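Local coordinates for response regulator protein (PDB 3RQI) that probably acts as a transcriptional response regulator, taking up a phosphoryl group on an aspartate of its receiver domain and carrying a Fis-family DNA-binding region, at residues K8-I13 / E113-A118. Residues are numbered along the deposited sequence; the frame is centred on the assembly and turned at random.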
ATOM      1  N   LYS A   8      -2.906  26.411  11.096  1.00 29.47           N
ATOM      2  CA  LYS A   8      -3.288  25.705   9.880  1.00 26.09           C
ATOM      3  C   LYS A   8      -2.321  25.931   8.733  1.00 21.97           C
ATOM      4  O   LYS A   8      -2.739  26.222   7.608  1.00 21.56           O
ATOM      5  CB  LYS A   8      -4.701  26.106   9.465  1.00 27.03           C
ATOM      6  CG  LYS A   8      -5.788  25.514  10.368  1.00 29.92           C
ATOM      7  CD  LYS A   8      -7.161  26.182  10.151  1.00 34.87           C
ATOM      8  CE  LYS A   8      -7.889  25.646   8.920  1.00 33.84           C
ATOM      9  NZ  LYS A   8      -9.293  26.150   8.816  1.00 37.15           N
ATOM     10  N   ASN A   9      -1.032  25.817   9.026  1.00 20.16           N
ATOM     11  CA  ASN A   9      -0.001  25.947   8.002  1.00 17.71           C
ATOM     12  C   ASN A   9       0.182  24.625   7.251  1.00 15.62           C
ATOM     13  O   ASN A   9       0.380  23.595   7.865  1.00 14.86           O
ATOM     14  CB  ASN A   9       1.312  26.405   8.650  1.00 18.37           C
ATOM     15  CG  ASN A   9       1.182  27.787   9.292  1.00 22.47           C
ATOM     16  OD1 ASN A   9       0.890  28.773   8.618  1.00 25.53           O
ATOM     17  ND2 ASN A   9       1.395  27.853  10.595  1.00 29.55           N
ATOM     18  N   PHE A  10       0.125  24.692   5.920  1.00 14.17           N
ATOM     19  CA  PHE A  10       0.141  23.534   5.047  1.00 12.84           C
ATOM     20  C   PHE A  10       1.283  23.674   4.033  1.00 12.11           C
ATOM     21  O   PHE A  10       1.390  24.717   3.360  1.00 14.10           O
ATOM     22  CB  PHE A  10      -1.227  23.520   4.315  1.00 14.00           C
ATOM     23  CG  PHE A  10      -1.660  22.165   3.840  1.00 13.93           C
ATOM     24  CD1 PHE A  10      -2.836  21.588   4.311  1.00 14.83           C
ATOM     25  CD2 PHE A  10      -0.915  21.488   2.868  1.00 13.36           C
ATOM     26  CE1 PHE A  10      -3.240  20.311   3.863  1.00 13.78           C
ATOM     27  CE2 PHE A  10      -1.318  20.242   2.400  1.00 14.39           C
ATOM     28  CZ  PHE A  10      -2.479  19.645   2.895  1.00 13.56           C
ATOM     29  N   LEU A  11       2.106  22.637   3.891  1.00 10.85           N
ATOM     30  CA  LEU A  11       3.181  22.600   2.847  1.00  9.87           C
ATOM     31  C   LEU A  11       2.794  21.598   1.763  1.00  8.97           C
ATOM     32  O   LEU A  11       2.629  20.425   2.047  1.00  9.63           O
ATOM     33  CB  LEU A  11       4.489  22.167   3.475  1.00 10.76           C
ATOM     34  CG  LEU A  11       5.726  22.042   2.517  1.00  9.92           C
ATOM     35  CD1 LEU A  11       6.043  23.309   1.738  1.00 11.35           C
ATOM     36  CD2 LEU A  11       6.994  21.542   3.256  1.00 12.89           C
ATOM     37  N   VAL A  12       2.664  22.098   0.551  1.00  9.71           N
ATOM     38  CA  VAL A  12       2.368  21.261  -0.618  1.00  8.94           C
ATOM     39  C   VAL A  12       3.671  21.033  -1.392  1.00  8.39           C
ATOM     40  O   VAL A  12       4.213  21.982  -1.932  1.00 10.29           O
ATOM     41  CB  VAL A  12       1.281  21.930  -1.502  1.00  9.14           C
ATOM     42  CG1 VAL A  12       1.193  21.186  -2.850  1.00  9.65           C
ATOM     43  CG2 VAL A  12      -0.113  21.962  -0.764  1.00  9.27           C
ATOM     44  N   ILE A  13       4.118  19.785  -1.472  1.00  8.15           N
ATOM     45  CA  ILE A  13       5.366  19.461  -2.212  1.00  9.13           C
ATOM     46  C   ILE A  13       4.981  18.673  -3.464  1.00  8.59           C
ATOM     47  O   ILE A  13       4.605  17.495  -3.387  1.00  9.50           O
ATOM     48  CB  ILE A  13       6.304  18.604  -1.354  1.00  9.05           C
ATOM     49  CG1 ILE A  13       6.660  19.363  -0.053  1.00  9.56           C
ATOM     50  CG2 ILE A  13       7.584  18.250  -2.176  1.00 10.72           C
ATOM     51  CD1 ILE A  13       7.208  18.424   1.039  1.00  9.64           C
ATOM     52  N   GLU A 113     -11.454  17.971   0.327  1.00 22.26           N
ATOM     53  CA  GLU A 113     -12.103  17.284   1.470  1.00 23.33           C
ATOM     54  C   GLU A 113     -11.472  15.927   1.805  1.00 22.46           C
ATOM     55  O   GLU A 113     -11.224  15.626   2.982  1.00 23.05           O
ATOM     56  CB  GLU A 113     -13.631  17.141   1.264  1.00 24.85           C
ATOM     57  N   SER A 114     -11.175  15.123   0.786  1.00 21.34           N
ATOM     58  CA  SER A 114     -10.616  13.790   1.038  1.00 20.58           C
ATOM     59  C   SER A 114      -9.147  13.850   1.467  1.00 17.84           C
ATOM     60  O   SER A 114      -8.680  13.016   2.248  1.00 16.94           O
ATOM     61  CB  SER A 114     -10.827  12.867  -0.142  1.00 21.64           C
ATOM     62  OG  SER A 114      -9.992  13.168  -1.212  1.00 25.92           O
ATOM     63  N   ILE A 115      -8.449  14.867   0.967  1.00 16.72           N
ATOM     64  CA  ILE A 115      -7.049  15.097   1.367  1.00 15.98           C
ATOM     65  C   ILE A 115      -7.038  15.459   2.851  1.00 15.85           C
ATOM     66  O   ILE A 115      -6.303  14.846   3.618  1.00 15.35           O
ATOM     67  CB  ILE A 115      -6.380  16.201   0.495  1.00 14.79           C
ATOM     68  CG1 ILE A 115      -6.087  15.627  -0.884  1.00 16.95           C
ATOM     69  CG2 ILE A 115      -5.037  16.708   1.137  1.00 15.62           C
ATOM     70  CD1 ILE A 115      -5.732  16.673  -1.897  1.00 16.20           C
ATOM     71  N   LEU A 116      -7.884  16.425   3.261  1.00 15.69           N
ATOM     72  CA  LEU A 116      -8.011  16.765   4.685  1.00 16.03           C
ATOM     73  C   LEU A 116      -8.430  15.561   5.543  1.00 16.45           C
ATOM     74  O   LEU A 116      -7.865  15.351   6.630  1.00 15.05           O
ATOM     75  CB  LEU A 116      -8.947  17.976   4.888  1.00 16.95           C
ATOM     76  CG  LEU A 116      -8.374  19.305   4.353  1.00 15.93           C
ATOM     77  CD1 LEU A 116      -9.438  20.437   4.306  1.00 19.63           C
ATOM     78  CD2 LEU A 116      -7.123  19.781   5.121  1.00 18.08           C
ATOM     79  N   ALA A 117      -9.413  14.780   5.066  1.00 16.62           N
ATOM     80  CA  ALA A 117      -9.863  13.572   5.788  1.00 17.35           C
ATOM     81  C   ALA A 117      -8.701  12.605   6.045  1.00 16.29           C
ATOM     82  O   ALA A 117      -8.529  12.072   7.167  1.00 16.65           O
ATOM     83  CB  ALA A 117     -11.015  12.856   4.995  1.00 17.47           C
ATOM     84  N   ALA A 118      -7.889  12.420   5.009  1.00 15.90           N
ATOM     85  CA  ALA A 118      -6.759  11.462   5.023  1.00 14.50           C
ATOM     86  C   ALA A 118      -5.653  11.904   5.981  1.00 13.93           C
ATOM     87  O   ALA A 118      -4.856  11.091   6.475  1.00 15.03           O
ATOM     88  CB  ALA A 118      -6.227  11.287   3.651  1.00 14.79           C
TER
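Phe10 points from strand 9-13 to helix 112-118, and its ring meets Leu116 and Ile115. Phe10 CB leaves the strand toward the helix but is still about 7.0 Å from Leu116 CD2. With chi1 at -155°, CG stands opposite the backbone N and beside the carbonyl carbon, and from there the ring reaches out to the helix with its CE1–CZ edge. Phe10 CD1 lies 4.7 Å from Leu116 CD2. Phe10 CE1, one atom further out, makes the closest approach, 4.1 Å from Leu116 CD2. Phe10 CZ, at the tip, is 4.3 Å from Ile115 CG2. Both methyls sit at the ring edge, near its plane, so neither contact is a stack on a face.

The fold is the CheY-like receiver domain, with a parallel sheet in strand order 2-1-3-4-5. Strand 9-13 lies inside that sheet. Helix 112-118 follows the edge strand 104-107 and packs beside helix 17-29. Leu27 of helix 17-29 touches both Phe10 and Leu116. Leu23 of the same helix touches Ile115.

The backbones stay well apart, with the CA atoms of Phe10 and Leu116 separated by 10.6 Å. The contact is thin, burying 83 Å² in all, and it is wholly apolar. Ile115 aims its CB at the strand. Leu116 does not, but its CD2 branch swings nearer. Ile115 also packs on Leu83 and Leu85 of strand 81-86, while its side chain remains about 14 Å from the bound calcium ion.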